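Local coordinates for protein probable 3-hydroxybutyryl-CoA dehydrogenase (Escherichia coli, PDB 3MOG) that catalyses the NAD(+)-dependent oxidation of 3-hydroxyadipyl-CoA to 3-oxoadipyl-CoA in the phenylacetate degradation pathway of aromatic compound metabolism, at residues Leu32-Ser37 against Ile74-Ile79; Glu328-Leu333 against Ala355-Asn360. One frame throughout, in Å; residues are numbered along the deposited sequence.

Interaction 1: residues Leu32-Ser37 against Ile74-Ile79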
loop_
_atom_site.group_PDB
_atom_site.type_symbol
_atom_site.label_atom_id
_atom_site.label_comp_id
_atom_site.label_asym_id
_atom_site.label_seq_id
_atom_site.Cartn_x
_atom_site.Cartn_y
_atom_site.Cartn_z
ATOM N N LEU C 32 28.892 -33.314 12.690
ATOM C CA LEU C 32 29.585 -32.327 13.503
ATOM C C LEU C 32 28.572 -31.297 13.970
ATOM O O LEU C 32 28.118 -30.469 13.185
ATOM C CB LEU C 32 30.701 -31.662 12.696
ATOM C CG LEU C 32 31.791 -32.593 12.136
ATOM C CD1 LEU C 32 32.681 -31.866 11.151
ATOM C CD2 LEU C 32 32.633 -33.217 13.232
ATOM N N LEU C 33 28.193 -31.367 15.239
ATOM C CA LEU C 33 27.249 -30.415 15.805
ATOM C C LEU C 33 28.003 -29.237 16.452
ATOM O O LEU C 33 28.627 -29.393 17.498
ATOM C CB LEU C 33 26.327 -31.108 16.815
ATOM C CG LEU C 33 25.148 -30.336 17.438
ATOM C CD1 LEU C 33 24.128 -29.845 16.393
ATOM C CD2 LEU C 33 24.454 -31.228 18.445
ATOM N N TYR C 34 27.943 -28.073 15.813
ATOM C CA TYR C 34 28.732 -26.911 16.206
ATOM C C TYR C 34 27.936 -25.847 16.945
ATOM O O TYR C 34 26.874 -25.422 16.491
ATOM C CB TYR C 34 29.405 -26.272 14.979
ATOM C CG TYR C 34 30.058 -24.923 15.254
ATOM C CD1 TYR C 34 29.453 -23.731 14.842
ATOM C CD2 TYR C 34 31.276 -24.837 15.935
ATOM C CE1 TYR C 34 30.039 -22.496 15.095
ATOM C CE2 TYR C 34 31.876 -23.593 16.192
ATOM C CZ TYR C 34 31.250 -22.436 15.769
ATOM O OH TYR C 34 31.828 -21.215 16.023
ATOM N N ASP C 35 28.485 -25.424 18.082
ATOM C CA ASP C 35 28.053 -24.247 18.828
ATOM C C ASP C 35 29.259 -23.795 19.654
ATOM O O ASP C 35 30.121 -24.621 19.987
ATOM C CB ASP C 35 26.883 -24.586 19.752
ATOM C CG ASP C 35 26.116 -23.356 20.213
ATOM O OD1 ASP C 35 26.604 -22.217 20.038
ATOM O OD2 ASP C 35 25.009 -23.532 20.755
ATOM N N ILE C 36 29.321 -22.500 19.977
ATOM C CA ILE C 36 30.418 -21.966 20.802
ATOM C C ILE C 36 30.335 -22.389 22.277
ATOM O O ILE C 36 31.357 -22.463 22.962
ATOM C CB ILE C 36 30.553 -20.423 20.702
ATOM C CG1 ILE C 36 29.204 -19.738 20.961
ATOM C CG2 ILE C 36 31.152 -20.015 19.340
ATOM C CD1 ILE C 36 29.319 -18.384 21.639
ATOM N N SER C 37 29.125 -22.665 22.755
ATOM C CA SER C 37 28.906 -23.109 24.132
ATOM C C SER C 37 28.877 -24.640 24.219
ATOM O O SER C 37 28.036 -25.297 23.585
ATOM C CB SER C 37 27.611 -22.509 24.684
ATOM O OG SER C 37 27.261 -23.111 25.915
ATOM N N ILE C 74 28.960 -35.829 16.971
ATOM C CA ILE C 74 30.207 -35.280 17.505
ATOM C C ILE C 74 30.094 -33.772 17.807
ATOM O O ILE C 74 30.033 -32.963 16.882
ATOM C CB ILE C 74 31.403 -35.573 16.560
ATOM C CG1 ILE C 74 31.384 -37.047 16.119
ATOM C CG2 ILE C 74 32.733 -35.197 17.244
ATOM C CD1 ILE C 74 32.507 -37.451 15.201
ATOM N N PRO C 75 30.050 -33.398 19.105
ATOM C CA PRO C 75 30.000 -31.977 19.475
ATOM C C PRO C 75 31.343 -31.291 19.273
ATOM O O PRO C 75 32.382 -31.796 19.709
ATOM C CB PRO C 75 29.620 -31.996 20.956
ATOM C CG PRO C 75 30.057 -33.342 21.462
ATOM C CD PRO C 75 30.034 -34.288 20.283
ATOM N N VAL C 76 31.315 -30.162 18.575
ATOM C CA VAL C 76 32.522 -29.395 18.273
ATOM C C VAL C 76 32.313 -27.932 18.624
ATOM O O VAL C 76 31.198 -27.397 18.488
ATOM C CB VAL C 76 32.997 -29.548 16.782
ATOM C CG1 VAL C 76 33.358 -31.003 16.458
ATOM C CG2 VAL C 76 31.958 -29.040 15.795
ATOM N N THR C 77 33.391 -27.296 19.083
ATOM C CA THR C 77 33.391 -25.885 19.490
ATOM C C THR C 77 34.337 -25.078 18.594
ATOM O O THR C 77 34.331 -23.847 18.595
ATOM C CB THR C 77 33.808 -25.739 20.969
ATOM O OG1 THR C 77 33.148 -26.737 21.752
ATOM C CG2 THR C 77 33.420 -24.380 21.515
ATOM N N ASP C 78 35.145 -25.791 17.821
ATOM C CA ASP C 78 36.071 -25.168 16.879
ATOM C C ASP C 78 35.490 -25.213 15.454
ATOM O O ASP C 78 35.265 -26.294 14.894
ATOM C CB ASP C 78 37.436 -25.868 16.958
ATOM C CG ASP C 78 38.475 -25.262 16.019
ATOM O OD1 ASP C 78 38.482 -24.028 15.823
ATOM O OD2 ASP C 78 39.298 -26.034 15.481
ATOM N N ILE C 79 35.256 -24.030 14.880
ATOM C CA ILE C 79 34.681 -23.882 13.527
ATOM C C ILE C 79 35.533 -24.540 12.447
ATOM O O ILE C 79 35.020 -24.917 11.390
ATOM C CB ILE C 79 34.488 -22.393 13.107
ATOM C CG1 ILE C 79 34.785 -21.426 14.269
ATOM C CG2 ILE C 79 33.107 -22.184 12.477
ATOM C CD1 ILE C 79 36.252 -20.926 14.327
#

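Interaction 2: residues Glu328-Leu333 against Ala355-Asn360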
loop_
_atom_site.group_PDB
_atom_site.type_symbol
_atom_site.label_atom_id
_atom_site.label_comp_id
_atom_site.label_asym_id
_atom_site.label_seq_id
_atom_site.Cartn_x
_atom_site.Cartn_y
_atom_site.Cartn_z
ATOM N N GLU C 328 -22.358 -13.924 -2.717
ATOM C CA GLU C 328 -23.462 -12.990 -2.527
ATOM C C GLU C 328 -24.198 -13.315 -1.242
ATOM O O GLU C 328 -24.271 -14.473 -0.844
ATOM C CB GLU C 328 -24.416 -13.048 -3.709
ATOM C CG GLU C 328 -23.788 -12.654 -5.036
ATOM C CD GLU C 328 -24.798 -12.663 -6.168
ATOM O OE1 GLU C 328 -25.326 -11.579 -6.512
ATOM O OE2 GLU C 328 -25.079 -13.762 -6.695
ATOM N N THR C 329 -24.719 -12.291 -0.570
ATOM C CA THR C 329 -25.425 -12.506 0.691
ATOM C C THR C 329 -26.815 -13.089 0.452
ATOM O O THR C 329 -27.420 -12.879 -0.595
ATOM C CB THR C 329 -25.593 -11.203 1.508
ATOM O OG1 THR C 329 -26.410 -10.291 0.774
ATOM C CG2 THR C 329 -24.231 -10.554 1.812
ATOM N N ALA C 330 -27.303 -13.817 1.447
ATOM C CA ALA C 330 -28.686 -14.274 1.497
ATOM C C ALA C 330 -29.663 -13.121 1.280
ATOM O O ALA C 330 -30.607 -13.253 0.493
ATOM C CB ALA C 330 -28.949 -14.976 2.825
ATOM N N GLN C 331 -29.403 -11.984 1.934
ATOM C CA GLN C 331 -30.239 -10.789 1.795
ATOM C C GLN C 331 -30.298 -10.249 0.366
ATOM O O GLN C 331 -31.378 -9.910 -0.123
ATOM C CB GLN C 331 -29.813 -9.690 2.787
ATOM C CG GLN C 331 -30.812 -8.512 2.916
ATOM C CD GLN C 331 -32.028 -8.782 3.849
ATOM O OE1 GLN C 331 -32.446 -9.923 4.068
ATOM N NE2 GLN C 331 -32.594 -7.705 4.393
ATOM N N ALA C 332 -29.155 -10.178 -0.311
ATOM C CA ALA C 332 -29.152 -9.689 -1.692
ATOM C C ALA C 332 -29.944 -10.615 -2.607
ATOM O O ALA C 332 -30.677 -10.145 -3.473
ATOM C CB ALA C 332 -27.730 -9.501 -2.220
ATOM N N LEU C 333 -29.788 -11.925 -2.412
ATOM C CA LEU C 333 -30.523 -12.912 -3.206
ATOM C C LEU C 333 -32.018 -12.844 -2.905
ATOM O O LEU C 333 -32.836 -12.859 -3.824
ATOM C CB LEU C 333 -29.973 -14.335 -2.978
ATOM C CG LEU C 333 -28.532 -14.560 -3.472
ATOM C CD1 LEU C 333 -27.992 -15.902 -3.020
ATOM C CD2 LEU C 333 -28.422 -14.413 -4.982
ATOM N N ALA C 355 -26.545 -19.037 6.748
ATOM C CA ALA C 355 -26.999 -17.707 7.114
ATOM C C ALA C 355 -28.331 -17.504 6.467
ATOM O O ALA C 355 -28.517 -17.852 5.294
ATOM C CB ALA C 355 -26.008 -16.624 6.661
ATOM N N ALA C 356 -29.263 -16.978 7.253
ATOM C CA ALA C 356 -30.599 -16.655 6.777
ATOM C C ALA C 356 -30.618 -15.191 6.403
ATOM O O ALA C 356 -29.997 -14.373 7.081
ATOM C CB ALA C 356 -31.606 -16.903 7.869
ATOM N N ALA C 357 -31.314 -14.854 5.323
ATOM C CA ALA C 357 -31.597 -13.456 5.039
ATOM C C ALA C 357 -32.451 -12.900 6.180
ATOM O O ALA C 357 -33.378 -13.567 6.647
ATOM C CB ALA C 357 -32.307 -13.326 3.726
ATOM N N ALA C 358 -32.111 -11.702 6.644
ATOM C CA ALA C 358 -32.889 -10.983 7.673
ATOM C C ALA C 358 -34.388 -10.981 7.388
ATOM O O ALA C 358 -35.192 -11.098 8.308
ATOM C CB ALA C 358 -32.386 -9.542 7.805
ATOM N N VAL C 359 -34.726 -10.869 6.098
ATOM C CA VAL C 359 -36.097 -10.855 5.577
ATOM C C VAL C 359 -36.831 -12.220 5.634
ATOM O O VAL C 359 -38.041 -12.281 5.384
ATOM C CB VAL C 359 -36.117 -10.253 4.125
ATOM C CG1 VAL C 359 -35.889 -11.319 3.059
ATOM C CG2 VAL C 359 -37.398 -9.486 3.848
ATOM N N ASN C 360 -36.113 -13.303 5.954
ATOM C CA ASN C 360 -36.745 -14.616 6.126
ATOM C C ASN C 360 -37.672 -14.622 7.328
ATOM O O ASN C 360 -37.306 -14.112 8.395
ATOM C CB ASN C 360 -35.722 -15.738 6.343
ATOM C CG ASN C 360 -35.016 -16.159 5.070
ATOM O OD1 ASN C 360 -35.062 -15.470 4.056
ATOM N ND2 ASN C 360 -34.342 -17.304 5.126
#

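Interaction 1: residues Leu32-Ser37 against Ile74-Ile79
From Leu-32 to Tyr-34 the chain runs as a parallel neighbour of strand Ile-74 to Val-76, the two short axes 4.6 Å apart and turned 35° from each other. Leu-32, its CG anti to the carbonyl carbon, sends CD2 obliquely across to Val-76 CG1, 4.0 Å away, on the sheet face it shares with Ile-74, Tyr-34 and Val-76. Leu-33 supplies two well-formed backbone bonds: its N donates to Ile-74 O at 2.9 Å, and its O accepts from Val-76 N at 3.0 Å (172° at the hydrogen). Each donor sits above the plane of the acceptor carbonyl. The Leu-33 side chain lies on the other face, with Pro-75, and packs on helix 38-57. Tyr-34 has the largest share of the contact. With CG anti to the backbone N (chi1 170°), the ring lies alongside Ile-79, whose CG2 sits over one face, 4.2 Å from the centroid, in a CH-pi contact, while OH touches Ile-79 CG1. Thr-77 O meets the ring edge at CE2, 3.4 Å away. Asp-35 N reaches Val-76 O only in a weak 3.4 Å bond; its OD2 is hydrogen-bonded to Ser-13 OG. Ile-36 O touches Thr-77 CG2 at 3.2 Å, and Ser-37 caps helix 38-57. Two backbone bonds thus seat edge strand 73-76 on the Rossmann-type sheet; beyond the strand ends a weak bond, a CA-H...O contact from Thr-77 to Asp-35 O and ring packing carry on. The Asp-35 carboxylate, held by Ser-13, lies near what is probably the glycine-rich turn, consistent with the acidic residue just after the second strand in NAD-binding Rossmann folds.

Interaction 2: residues Glu328-Leu333 against Ala355-Asn360
The first turn of helix 330-337 packs against the end of strand 351-356 and the turn that follows, the backbones closest at Gln-331 and Ala-357, whose CA atoms are 4.4 Å apart. In the reduced Rossmann-fold domain this helix is the crossover between parallel strands 320-324 and 341-345. Ala-357 to Asn-360 form a type I turn, closed by Asn-360 N donating to Ala-357 O at 2.8 Å. Thr-329 is the helix N-cap, its OG1 accepting from Ala-332 N. Small side chains allow the close approach: Ala-330 CB lies 3.4 Å from Ala-357 N and 3.8 Å from Ala-357 CB. Gln-331 makes the one hydrogen bond between the segments. Its CG is anti to the backbone N (chi1 -168°) and the chain bends at chi2 (81°), carrying the amide to the turn. There OE1 accepts from Val-359 N at 3.2 Å, in the carbonyl plane and on a lone pair (162° at the hydrogen). The two Asp-384 oxygens take the N-H groups of Ala-330 and Gln-331, where negative charge is probably favourable; Leu-469 of a neighbouring subunit packs on Gln-331. The in-plane bond would restrain rotation of the Gln-331 amide, joining helix start to turn.

Followed from the N terminus, interaction 1 comes first: after strand 31-34 the chain runs through helices 38-57 and 63-71 and returns as strand 73-76, so the contact closes a largely helical excursion at the edge of the eight-stranded sheet in the NAD binding domain. Interaction 2 opens later and closes a shorter excursion, through the rest of helix 330-337 and strand 341-345, returning along strand 351-356, in the reduced Rossmann-fold domain. The two loops follow in series, neither enclosing nor crossing the other. Their centres lie 64 Å apart, on opposite sides of the chain's centre, their nearest atoms about 53 Å apart: one joins strand to strand, the other helix start to strand end.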